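Local structure of group II chitinase (Ostrinia furnacalis, 6JAW) at residues Trp346-Asp351 and Pro363-Ile368; Met196-His201 and Pro249-Ser254; Lys8-Tyr13 and Gly342-Ala347. The protein probably hydrolyses internal linkages of chitin, this chain being a glycoside hydrolase family 18 catalytic domain cut from a much larger chitinase. All coordinates share one frame; numbering follows the deposited sequence.

Contact 1: Trp346-Asp351 and Pro363-Ile368; sequences WALDLD and PLLNAI. With BBO (2-[3-(morpholin-4-yl)propyl]-1H-benzo[de]isoquinoline-1,3(2H)-dione), chain B.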
loop_
_atom_site.group_PDB
_atom_site.type_symbol
_atom_site.label_atom_id
_atom_site.label_comp_id
_atom_site.label_asym_id
_atom_site.label_seq_id
_atom_site.Cartn_x
_atom_site.Cartn_y
_atom_site.Cartn_z
ATOM N N TRP A 346 -3.640 0.539 2.612
ATOM C CA TRP A 346 -3.056 -0.751 2.934
ATOM C C TRP A 346 -3.304 -0.969 4.419
ATOM O O TRP A 346 -2.684 -0.295 5.247
ATOM C CB TRP A 346 -1.556 -0.787 2.632
ATOM C CG TRP A 346 -1.021 -2.142 2.892
ATOM C CD1 TRP A 346 -0.636 -2.660 4.099
ATOM C CD2 TRP A 346 -0.883 -3.196 1.939
ATOM N NE1 TRP A 346 -0.250 -3.968 3.947
ATOM C CE2 TRP A 346 -0.388 -4.321 2.629
ATOM C CE3 TRP A 346 -1.119 -3.295 0.567
ATOM C CZ2 TRP A 346 -0.124 -5.530 1.992
ATOM C CZ3 TRP A 346 -0.860 -4.499 -0.064
ATOM C CH2 TRP A 346 -0.365 -5.598 0.649
ATOM N N ALA A 347 -4.212 -1.877 4.775
ATOM C CA ALA A 347 -5.037 -2.661 3.866
ATOM C C ALA A 347 -6.391 -2.856 4.553
ATOM O O ALA A 347 -6.535 -2.525 5.731
ATOM C CB ALA A 347 -4.383 -4.010 3.550
ATOM N N LEU A 348 -7.370 -3.397 3.822
ATOM C CA LEU A 348 -8.728 -3.514 4.354
ATOM C C LEU A 348 -8.744 -4.209 5.708
ATOM O O LEU A 348 -9.434 -3.773 6.639
ATOM C CB LEU A 348 -9.607 -4.281 3.362
ATOM C CG LEU A 348 -10.132 -3.501 2.155
ATOM C CD1 LEU A 348 -10.630 -4.433 1.064
ATOM C CD2 LEU A 348 -11.237 -2.540 2.587
ATOM N N ASP A 349 -7.972 -5.280 5.840
ATOM C CA ASP A 349 -8.023 -6.163 6.996
ATOM C C ASP A 349 -7.305 -5.606 8.211
ATOM O O ASP A 349 -7.307 -6.257 9.260
ATOM C CB ASP A 349 -7.393 -7.503 6.630
ATOM C CG ASP A 349 -6.063 -7.324 5.922
ATOM O OD1 ASP A 349 -6.062 -7.124 4.682
ATOM O OD2 ASP A 349 -5.024 -7.336 6.610
ATOM N N LEU A 350 -6.672 -4.443 8.097
ATOM C CA LEU A 350 -5.912 -3.896 9.208
ATOM C C LEU A 350 -6.632 -2.762 9.927
ATOM O O LEU A 350 -6.280 -2.455 11.068
ATOM C CB LEU A 350 -4.539 -3.420 8.722
ATOM C CG LEU A 350 -3.719 -4.500 8.007
ATOM C CD1 LEU A 350 -2.520 -3.895 7.280
ATOM C CD2 LEU A 350 -3.261 -5.564 8.996
ATOM N N ASP A 351 -7.619 -2.140 9.290
ATOM C CA ASP A 351 -8.505 -1.202 9.965
ATOM C C ASP A 351 -9.319 -1.957 11.022
ATOM O O ASP A 351 -9.343 -3.186 11.061
ATOM C CB ASP A 351 -9.410 -0.531 8.929
ATOM C CG ASP A 351 -10.065 0.762 9.416
ATOM O OD1 ASP A 351 -9.833 1.227 10.556
ATOM O OD2 ASP A 351 -10.846 1.316 8.614
ATOM N N PRO A 363 -13.057 2.618 11.294
ATOM C CA PRO A 363 -12.925 4.050 11.604
ATOM C C PRO A 363 -12.003 4.786 10.647
ATOM O O PRO A 363 -12.309 5.918 10.251
ATOM C CB PRO A 363 -12.384 4.049 13.041
ATOM C CG PRO A 363 -11.670 2.746 13.176
ATOM C CD PRO A 363 -12.478 1.769 12.353
ATOM N N LEU A 364 -10.883 4.180 10.248
ATOM C CA LEU A 364 -9.973 4.879 9.345
ATOM C C LEU A 364 -10.574 5.004 7.950
ATOM O O LEU A 364 -10.551 6.083 7.346
ATOM C CB LEU A 364 -8.620 4.165 9.296
ATOM C CG LEU A 364 -7.854 4.113 10.619
ATOM C CD1 LEU A 364 -6.426 3.621 10.400
ATOM C CD2 LEU A 364 -7.862 5.476 11.293
ATOM N N LEU A 365 -11.138 3.917 7.430
ATOM C CA LEU A 365 -11.657 3.942 6.068
ATOM C C LEU A 365 -12.900 4.814 5.971
ATOM O O LEU A 365 -13.096 5.514 4.970
ATOM C CB LEU A 365 -11.942 2.518 5.601
ATOM C CG LEU A 365 -12.197 2.287 4.113
ATOM C CD1 LEU A 365 -11.211 3.062 3.244
ATOM C CD2 LEU A 365 -12.106 0.794 3.825
ATOM N N ASN A 366 -13.742 4.806 7.004
ATOM C CA ASN A 366 -14.887 5.706 7.003
ATOM C C ASN A 366 -14.458 7.164 7.088
ATOM O O ASN A 366 -15.108 8.030 6.491
ATOM C CB ASN A 366 -15.835 5.365 8.147
ATOM C CG ASN A 366 -16.893 4.369 7.730
ATOM O OD1 ASN A 366 -17.743 4.679 6.900
ATOM N ND2 ASN A 366 -16.843 3.164 8.294
ATOM N N ALA A 367 -13.373 7.455 7.810
ATOM C CA ALA A 367 -12.877 8.827 7.872
ATOM C C ALA A 367 -12.397 9.294 6.506
ATOM O O ALA A 367 -12.630 10.445 6.117
ATOM C CB ALA A 367 -11.744 8.938 8.894
ATOM N N ILE A 368 -11.708 8.414 5.768
ATOM C CA ILE A 368 -11.270 8.753 4.419
ATOM C C ILE A 368 -12.472 9.025 3.532
ATOM O O ILE A 368 -12.533 10.042 2.834
ATOM C CB ILE A 368 -10.398 7.629 3.835
ATOM C CG1 ILE A 368 -9.056 7.568 4.555
ATOM C CG2 ILE A 368 -10.202 7.844 2.342
ATOM C CD1 ILE A 368 -8.302 6.290 4.346
HETATM C C10 BBO B . 12.855 -0.706 3.673
HETATM C C13 BBO B . 8.221 -2.404 4.354
HETATM C C15 BBO B . 6.309 -3.675 3.332
HETATM C C17 BBO B . 2.822 -2.816 4.073
HETATM C C01 BBO B . 14.229 -0.813 3.857
HETATM C C02 BBO B . 14.770 -1.887 4.575
HETATM C C03 BBO B . 13.928 -2.860 5.112
HETATM C C04 BBO B . 14.426 -3.953 5.839
HETATM C C05 BBO B . 13.531 -4.901 6.357
HETATM C C06 BBO B . 12.171 -4.788 6.167
HETATM C C07 BBO B . 11.695 -3.726 5.462
HETATM C C08 BBO B . 12.561 -2.754 4.928
HETATM C C09 BBO B . 12.033 -1.669 4.206
HETATM C C11 BBO B . 10.527 -1.551 3.999
HETATM C C12 BBO B . 10.196 -3.606 5.258
HETATM C C14 BBO B . 7.652 -2.984 3.058
HETATM C C16 BBO B . 4.114 -2.769 3.244
HETATM C C18 BBO B . 4.013 -4.348 5.420
HETATM C C19 BBO B . 5.135 -3.320 5.386
HETATM N N01 BBO B . 9.658 -2.526 4.527
HETATM N N02 BBO B . 5.350 -2.822 4.027
HETATM O O01 BBO B . 10.010 -0.477 3.279
HETATM O O02 BBO B . 9.354 -4.579 5.796
HETATM O O03 BBO B . 2.792 -3.740 5.130
#
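The first turn of helix 363-373, which follows the last barrel strand, is gripped by the carboxylate of Asp351, in the loop between them. The two carboxylate oxygens share the work: OD1 of Asp351 takes the N-H of Leu364 at 3.1 Å, and OD2 of Asp351 takes that of Leu365 at 2.9 Å. Both bonds come in on the syn side; the first donor lies near the carboxylate plane, the second 34° out of it. A chi1 of -162° swings CG away from the Asp351 amide and out toward the helix start. OD1 also slides past the Pro363 ring, with CD of Pro363 3.2 Å away, while CB of Leu365 comes to 3.4 Å from OD2. His362 ND1 is a further partner of OD2. Apart from this polar grip, one methyl pair closes the contact: where the two side chains cross at a slant, CD2 of Leu348 comes to 3.7 Å from CD2 of Leu365. Where the strand ends, CB of Ala347 lies against one face of the Trp346 indole. The bound ligand's morpholine packs over the opposite face, C17 standing 3.5 Å from Trp346 CD1. Two N-H groups at a helix start, bonded to the two oxygens, fix the rotation of the Asp351 carboxylate and would probably stabilise its negative charge in this buried setting.

Contact 2: Met196-His201 and Pro249-Ser254; sequences MTYDYH and PMYGQS. With BBO (2-[3-(morpholin-4-yl)propyl]-1H-benzo[de]isoquinoline-1,3(2H)-dione), chain B.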
loop_
_atom_site.group_PDB
_atom_site.type_symbol
_atom_site.label_atom_id
_atom_site.label_comp_id
_atom_site.label_asym_id
_atom_site.label_seq_id
_atom_site.Cartn_x
_atom_site.Cartn_y
_atom_site.Cartn_z
ATOM N N MET A 196 2.991 4.491 -2.647
ATOM C CA MET A 196 2.980 3.870 -1.325
ATOM C C MET A 196 3.652 4.810 -0.324
ATOM O O MET A 196 4.753 4.565 0.174
ATOM C CB MET A 196 3.660 2.511 -1.380
ATOM C CG MET A 196 2.831 1.482 -2.130
ATOM S SD MET A 196 3.634 -0.117 -2.254
ATOM C CE MET A 196 4.839 0.224 -3.525
ATOM N N THR A 197 2.943 5.905 -0.029
ATOM C CA THR A 197 3.425 6.946 0.881
ATOM C C THR A 197 3.315 6.479 2.335
ATOM O O THR A 197 2.598 7.047 3.154
ATOM C CB THR A 197 2.653 8.243 0.659
ATOM O OG1 THR A 197 1.271 7.944 0.442
ATOM C CG2 THR A 197 3.190 9.010 -0.560
ATOM N N TYR A 198 4.044 5.409 2.637
ATOM C CA TYR A 198 4.142 4.871 3.989
ATOM C C TYR A 198 5.396 4.012 4.053
ATOM O O TYR A 198 6.094 3.827 3.052
ATOM C CB TYR A 198 2.893 4.078 4.393
ATOM C CG TYR A 198 2.369 3.137 3.337
ATOM C CD1 TYR A 198 3.008 1.931 3.068
ATOM C CD2 TYR A 198 1.227 3.451 2.612
ATOM C CE1 TYR A 198 2.529 1.068 2.101
ATOM C CE2 TYR A 198 0.735 2.592 1.643
ATOM C CZ TYR A 198 1.388 1.404 1.391
ATOM O OH TYR A 198 0.897 0.550 0.430
ATOM N N ASP A 199 5.684 3.500 5.250
ATOM C CA ASP A 199 6.943 2.815 5.539
ATOM C C ASP A 199 8.147 3.700 5.242
ATOM O O ASP A 199 9.200 3.213 4.821
ATOM C CB ASP A 199 7.058 1.497 4.772
ATOM C CG ASP A 199 6.071 0.466 5.249
ATOM O OD1 ASP A 199 5.504 0.631 6.353
ATOM O OD2 ASP A 199 5.843 -0.497 4.500
ATOM N N TYR A 200 8.008 5.010 5.442
ATOM C CA TYR A 200 9.186 5.866 5.406
ATOM C C TYR A 200 10.167 5.497 6.508
ATOM O O TYR A 200 11.377 5.701 6.362
ATOM C CB TYR A 200 8.786 7.328 5.552
ATOM C CG TYR A 200 8.085 7.899 4.351
ATOM C CD1 TYR A 200 8.805 8.339 3.252
ATOM C CD2 TYR A 200 6.700 8.002 4.317
ATOM C CE1 TYR A 200 8.164 8.879 2.151
ATOM C CE2 TYR A 200 6.050 8.542 3.224
ATOM C CZ TYR A 200 6.788 8.980 2.146
ATOM O OH TYR A 200 6.148 9.515 1.050
ATOM N N HIS A 201 9.663 4.970 7.619
ATOM C CA HIS A 201 10.492 4.645 8.766
ATOM C C HIS A 201 10.016 3.337 9.368
ATOM O O HIS A 201 8.829 3.005 9.318
ATOM C CB HIS A 201 10.459 5.766 9.816
ATOM C CG HIS A 201 10.986 7.072 9.312
ATOM N ND1 HIS A 201 12.312 7.264 8.991
ATOM C CD2 HIS A 201 10.359 8.243 9.044
ATOM C CE1 HIS A 201 12.483 8.501 8.558
ATOM N NE2 HIS A 201 11.313 9.115 8.582
ATOM N N PRO A 249 -1.565 4.226 5.430
ATOM C CA PRO A 249 -1.405 2.954 6.138
ATOM C C PRO A 249 -2.492 2.743 7.186
ATOM O O PRO A 249 -2.827 3.646 7.961
ATOM C CB PRO A 249 -0.025 3.096 6.793
ATOM C CG PRO A 249 0.107 4.575 7.043
ATOM C CD PRO A 249 -0.639 5.267 5.920
ATOM N N MET A 250 -3.050 1.532 7.196
ATOM C CA MET A 250 -3.986 1.099 8.224
ATOM C C MET A 250 -3.282 0.353 9.349
ATOM O O MET A 250 -3.906 -0.459 10.042
ATOM C CB MET A 250 -5.077 0.211 7.615
ATOM C CG MET A 250 -5.775 0.789 6.392
ATOM S SD MET A 250 -6.969 2.069 6.794
ATOM C CE MET A 250 -6.002 3.537 6.429
ATOM N N TYR A 251 -1.992 0.599 9.523
ATOM C CA TYR A 251 -1.164 -0.152 10.445
ATOM C C TYR A 251 -0.086 0.777 10.970
ATOM O O TYR A 251 0.092 1.898 10.488
ATOM C CB TYR A 251 -0.524 -1.367 9.765
ATOM C CG TYR A 251 0.445 -0.958 8.679
ATOM C CD1 TYR A 251 -0.003 -0.710 7.387
ATOM C CD2 TYR A 251 1.797 -0.782 8.952
ATOM C CE1 TYR A 251 0.875 -0.319 6.391
ATOM C CE2 TYR A 251 2.681 -0.389 7.965
ATOM C CZ TYR A 251 2.211 -0.161 6.686
ATOM O OH TYR A 251 3.071 0.230 5.691
ATOM N N GLY A 252 0.663 0.287 11.944
ATOM C CA GLY A 252 1.755 1.040 12.516
ATOM C C GLY A 252 3.046 0.251 12.434
ATOM O O GLY A 252 3.037 -0.979 12.373
ATOM N N GLN A 253 4.161 0.974 12.407
ATOM C CA GLN A 253 5.477 0.367 12.523
ATOM C C GLN A 253 5.872 0.423 13.988
ATOM O O GLN A 253 5.800 1.483 14.616
ATOM C CB GLN A 253 6.512 1.089 11.656
ATOM C CG GLN A 253 6.350 0.861 10.149
ATOM C CD GLN A 253 6.918 -0.468 9.671
ATOM O OE1 GLN A 253 7.646 -1.150 10.396
ATOM N NE2 GLN A 253 6.592 -0.835 8.437
ATOM N N SER A 254 6.255 -0.720 14.534
ATOM C CA SER A 254 6.526 -0.829 15.954
ATOM C C SER A 254 8.014 -1.051 16.177
ATOM O O SER A 254 8.729 -1.552 15.305
ATOM C CB SER A 254 5.715 -1.963 16.585
ATOM O OG SER A 254 6.126 -3.212 16.064
HETATM C C10 BBO B . 12.855 -0.706 3.673
HETATM C C13 BBO B . 8.221 -2.404 4.354
HETATM C C15 BBO B . 6.309 -3.675 3.332
HETATM C C17 BBO B . 2.822 -2.816 4.073
HETATM C C01 BBO B . 14.229 -0.813 3.857
HETATM C C02 BBO B . 14.770 -1.887 4.575
HETATM C C03 BBO B . 13.928 -2.860 5.112
HETATM C C04 BBO B . 14.426 -3.953 5.839
HETATM C C05 BBO B . 13.531 -4.901 6.357
HETATM C C06 BBO B . 12.171 -4.788 6.167
HETATM C C07 BBO B . 11.695 -3.726 5.462
HETATM C C08 BBO B . 12.561 -2.754 4.928
HETATM C C09 BBO B . 12.033 -1.669 4.206
HETATM C C11 BBO B . 10.527 -1.551 3.999
HETATM C C12 BBO B . 10.196 -3.606 5.258
HETATM C C14 BBO B . 7.652 -2.984 3.058
HETATM C C16 BBO B . 4.114 -2.769 3.244
HETATM C C18 BBO B . 4.013 -4.348 5.420
HETATM C C19 BBO B . 5.135 -3.320 5.386
HETATM N N01 BBO B . 9.658 -2.526 4.527
HETATM N N02 BBO B . 5.350 -2.822 4.027
HETATM O O01 BBO B . 10.010 -0.477 3.279
HETATM O O02 BBO B . 9.354 -4.579 5.796
HETATM O O03 BBO B . 2.792 -3.740 5.130
#
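Asp199, from a Met-Thr-Tyr-Asp sequence matching a signature of family 18, meets Tyr251 and Gln253 at the tightly packed part of this contact. OD1 of Asp199 accepts from two donors on opposite faces of the carboxylate: the hydroxyl OH of Tyr251 at 2.6 Å and the amide NE2 of Gln253 at 2.8 Å. The tyrosine presents its edge, and the amide stands nearly upright to the carboxylate, 79° between planes. Tyr198 crosses Tyr251 at about a right angle, its CD1 3.1 Å from Tyr251 OH, and backs with CB onto the Pro249 ring, CG of Pro249 being 3.9 Å off. A chi1 of 44° turns the Tyr198 ring in over its own backbone. The side near His201 is looser: its carbonyl O makes the nearest approach to Gln253, at 3.4 Å from CG, and this buried oxygen has no polar partner. The partly exposed imidazole turns away, its ND1 bonded to Asp205. OD2 of Asp199 faces the ligand instead and accepts from morpholine N02 at 2.4 Å, a length too short to be taken literally. Donors above and below OD1 thus hold the carboxylate's rotation while OD2 is directed to the ligand.

Contact 3: Lys8-Tyr13 and Gly342-Ala347; sequences KLVCYY and GGMIWA. With BBO (2-[3-(morpholin-4-yl)propyl]-1H-benzo[de]isoquinoline-1,3(2H)-dione), chain B.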
loop_
_atom_site.group_PDB
_atom_site.type_symbol
_atom_site.label_atom_id
_atom_site.label_comp_id
_atom_site.label_asym_id
_atom_site.label_seq_id
_atom_site.Cartn_x
_atom_site.Cartn_y
_atom_site.Cartn_z
ATOM N N LYS A 8 -11.016 8.282 -6.565
ATOM C CA LYS A 8 -10.854 6.857 -6.341
ATOM C C LYS A 8 -10.494 6.606 -4.885
ATOM O O LYS A 8 -9.801 7.404 -4.242
ATOM C CB LYS A 8 -9.745 6.272 -7.219
ATOM C CG LYS A 8 -9.974 6.349 -8.708
ATOM C CD LYS A 8 -8.792 5.707 -9.439
ATOM C CE LYS A 8 -8.999 5.724 -10.941
ATOM N NZ LYS A 8 -9.115 7.125 -11.408
ATOM N N LEU A 9 -10.962 5.475 -4.375
ATOM C CA LEU A 9 -10.513 4.952 -3.089
ATOM C C LEU A 9 -10.120 3.513 -3.373
ATOM O O LEU A 9 -10.984 2.642 -3.513
ATOM C CB LEU A 9 -11.599 5.049 -2.026
ATOM C CG LEU A 9 -11.094 5.310 -0.603
ATOM C CD1 LEU A 9 -12.254 5.459 0.367
ATOM C CD2 LEU A 9 -10.166 4.211 -0.143
ATOM N N VAL A 10 -8.823 3.281 -3.507
ATOM C CA VAL A 10 -8.296 1.974 -3.868
ATOM C C VAL A 10 -7.975 1.217 -2.588
ATOM O O VAL A 10 -7.156 1.664 -1.780
ATOM C CB VAL A 10 -7.053 2.114 -4.752
ATOM C CG1 VAL A 10 -6.537 0.749 -5.131
ATOM C CG2 VAL A 10 -7.392 2.947 -5.996
ATOM N N CYS A 11 -8.625 0.075 -2.394
ATOM C CA CYS A 11 -8.487 -0.708 -1.171
ATOM C C CYS A 11 -7.749 -1.998 -1.486
ATOM O O CYS A 11 -8.188 -2.775 -2.339
ATOM C CB CYS A 11 -9.849 -1.037 -0.563
ATOM S SG CYS A 11 -10.889 0.364 -0.109
ATOM N N TYR A 12 -6.653 -2.243 -0.781
ATOM C CA TYR A 12 -5.922 -3.482 -0.967
ATOM C C TYR A 12 -6.523 -4.566 -0.086
ATOM O O TYR A 12 -6.721 -4.373 1.121
ATOM C CB TYR A 12 -4.433 -3.295 -0.682
ATOM C CG TYR A 12 -3.684 -2.842 -1.918
ATOM C CD1 TYR A 12 -3.694 -1.509 -2.307
ATOM C CD2 TYR A 12 -3.006 -3.752 -2.720
ATOM C CE1 TYR A 12 -3.030 -1.086 -3.449
ATOM C CE2 TYR A 12 -2.331 -3.337 -3.863
ATOM C CZ TYR A 12 -2.352 -2.002 -4.221
ATOM O OH TYR A 12 -1.697 -1.571 -5.355
ATOM N N TYR A 13 -6.872 -5.675 -0.714
ATOM C CA TYR A 13 -7.275 -6.891 -0.033
ATOM C C TYR A 13 -6.092 -7.847 -0.039
ATOM O O TYR A 13 -5.404 -7.984 -1.055
ATOM C CB TYR A 13 -8.480 -7.531 -0.730
ATOM C CG TYR A 13 -8.824 -8.894 -0.180
ATOM C CD1 TYR A 13 -9.680 -9.026 0.904
ATOM C CD2 TYR A 13 -8.285 -10.046 -0.739
ATOM C CE1 TYR A 13 -9.985 -10.271 1.421
ATOM C CE2 TYR A 13 -8.582 -11.289 -0.230
ATOM C CZ TYR A 13 -9.433 -11.395 0.848
ATOM O OH TYR A 13 -9.733 -12.635 1.352
ATOM N N GLY A 342 -7.084 10.280 -6.015
ATOM C CA GLY A 342 -7.796 9.752 -4.872
ATOM C C GLY A 342 -6.828 9.176 -3.852
ATOM O O GLY A 342 -5.676 9.600 -3.759
ATOM N N GLY A 343 -7.331 8.215 -3.092
ATOM C CA GLY A 343 -6.554 7.634 -2.022
ATOM C C GLY A 343 -6.461 6.134 -2.160
ATOM O O GLY A 343 -7.221 5.512 -2.909
ATOM N N MET A 344 -5.513 5.551 -1.445
ATOM C CA MET A 344 -5.304 4.115 -1.433
ATOM C C MET A 344 -5.026 3.719 0.006
ATOM O O MET A 344 -4.404 4.482 0.752
ATOM C CB MET A 344 -4.141 3.713 -2.354
ATOM C CG MET A 344 -3.765 2.238 -2.285
ATOM S SD MET A 344 -2.452 1.882 -1.094
ATOM C CE MET A 344 -1.009 2.447 -2.003
ATOM N N ILE A 345 -5.501 2.547 0.414
ATOM C CA ILE A 345 -5.271 2.085 1.773
ATOM C C ILE A 345 -4.626 0.713 1.742
ATOM O O ILE A 345 -4.984 -0.147 0.929
ATOM C CB ILE A 345 -6.562 2.067 2.612
ATOM C CG1 ILE A 345 -7.585 1.100 2.020
ATOM C CG2 ILE A 345 -7.115 3.474 2.717
ATOM C CD1 ILE A 345 -8.128 0.126 3.047
ATOM N N TRP A 346 -3.640 0.539 2.612
ATOM C CA TRP A 346 -3.056 -0.751 2.934
ATOM C C TRP A 346 -3.304 -0.969 4.419
ATOM O O TRP A 346 -2.684 -0.295 5.247
ATOM C CB TRP A 346 -1.556 -0.787 2.632
ATOM C CG TRP A 346 -1.021 -2.142 2.892
ATOM C CD1 TRP A 346 -0.636 -2.660 4.099
ATOM C CD2 TRP A 346 -0.883 -3.196 1.939
ATOM N NE1 TRP A 346 -0.250 -3.968 3.947
ATOM C CE2 TRP A 346 -0.388 -4.321 2.629
ATOM C CE3 TRP A 346 -1.119 -3.295 0.567
ATOM C CZ2 TRP A 346 -0.124 -5.530 1.992
ATOM C CZ3 TRP A 346 -0.860 -4.499 -0.064
ATOM C CH2 TRP A 346 -0.365 -5.598 0.649
ATOM N N ALA A 347 -4.212 -1.877 4.775
ATOM C CA ALA A 347 -5.037 -2.661 3.866
ATOM C C ALA A 347 -6.391 -2.856 4.553
ATOM O O ALA A 347 -6.535 -2.525 5.731
ATOM C CB ALA A 347 -4.383 -4.010 3.550
HETATM C C10 BBO B . 12.855 -0.706 3.673
HETATM C C13 BBO B . 8.221 -2.404 4.354
HETATM C C15 BBO B . 6.309 -3.675 3.332
HETATM C C17 BBO B . 2.822 -2.816 4.073
HETATM C C01 BBO B . 14.229 -0.813 3.857
HETATM C C02 BBO B . 14.770 -1.887 4.575
HETATM C C03 BBO B . 13.928 -2.860 5.112
HETATM C C04 BBO B . 14.426 -3.953 5.839
HETATM C C05 BBO B . 13.531 -4.901 6.357
HETATM C C06 BBO B . 12.171 -4.788 6.167
HETATM C C07 BBO B . 11.695 -3.726 5.462
HETATM C C08 BBO B . 12.561 -2.754 4.928
HETATM C C09 BBO B . 12.033 -1.669 4.206
HETATM C C11 BBO B . 10.527 -1.551 3.999
HETATM C C12 BBO B . 10.196 -3.606 5.258
HETATM C C14 BBO B . 7.652 -2.984 3.058
HETATM C C16 BBO B . 4.114 -2.769 3.244
HETATM C C18 BBO B . 4.013 -4.348 5.420
HETATM C C19 BBO B . 5.135 -3.320 5.386
HETATM N N01 BBO B . 9.658 -2.526 4.527
HETATM N N02 BBO B . 5.350 -2.822 4.027
HETATM O O01 BBO B . 10.010 -0.477 3.279
HETATM O O02 BBO B . 9.354 -4.579 5.796
HETATM O O03 BBO B . 2.792 -3.740 5.130
#
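A cis peptide joins Trp346 to Ala347 just where strand 342-346 ends, and both residues lie against Tyr12 of strand 8-14. CB of Ala347 sits 3.4 Å from Tyr12 O, while the benzo edge of the indole meets the phenol obliquely, Trp346 CZ3 being 3.5 Å from Tyr12 CD2 and the planes 44° apart. The indole is sent toward the pocket by a chi1 of -176° at Trp346. Met344 closes in at the edge of the phenol, its CG in the ring plane and its SD obliquely placed 4.8 Å from the centroid, a Met-aromatic contact. Tyr12 OH is bonded to Asp124, from the stretch whose sequence matches the family's DxxDxDxE motif. Behind these side chains the strands run parallel, 13° apart, and four backbone bonds alternate along them: Gly343 N to Lys8 O (2.8 Å), Val10 N to Gly343 O, Ile345 N to Val10 O and Tyr12 N to Ile345 O (3.2 Å). Gly342, lacking a side chain, brings its CA to 3.2 Å from Lys8 O. Leu9, Cys11 and Ile345 form the face turned to helix 363-373, Cys11 being disulfide-bonded to Cys36; Val10 and Met344 share the inner face. First and last strands paired in parallel close a TIM barrel, and the non-proline cis bond after the pocket tryptophan is a feature of family 18 chitinases.

Overall arrangement
Contact 3 closes the barrel, contact 1 anchors the helix that follows its last strand, and contact 2 builds the neighbouring wall of the pocket. Contacts 1 and 3 share Trp346 and Ala347, with centres about 9 Å apart; Leu348 N of contact 1 also lies 2.9 Å from Tyr12 O of contact 3, a probable hydrogen bond. The centre of contact 2 is about 13 Å from that of contact 1 and about 14 Å from that of contact 3, yet Trp346 O reaches Met250 N at 2.7 Å, tying strand 244-257 to strand 342-346. The bound ligand's morpholine spans the junction, placed between Trp346 and Asp199 in what is probably the substrate-binding cleft.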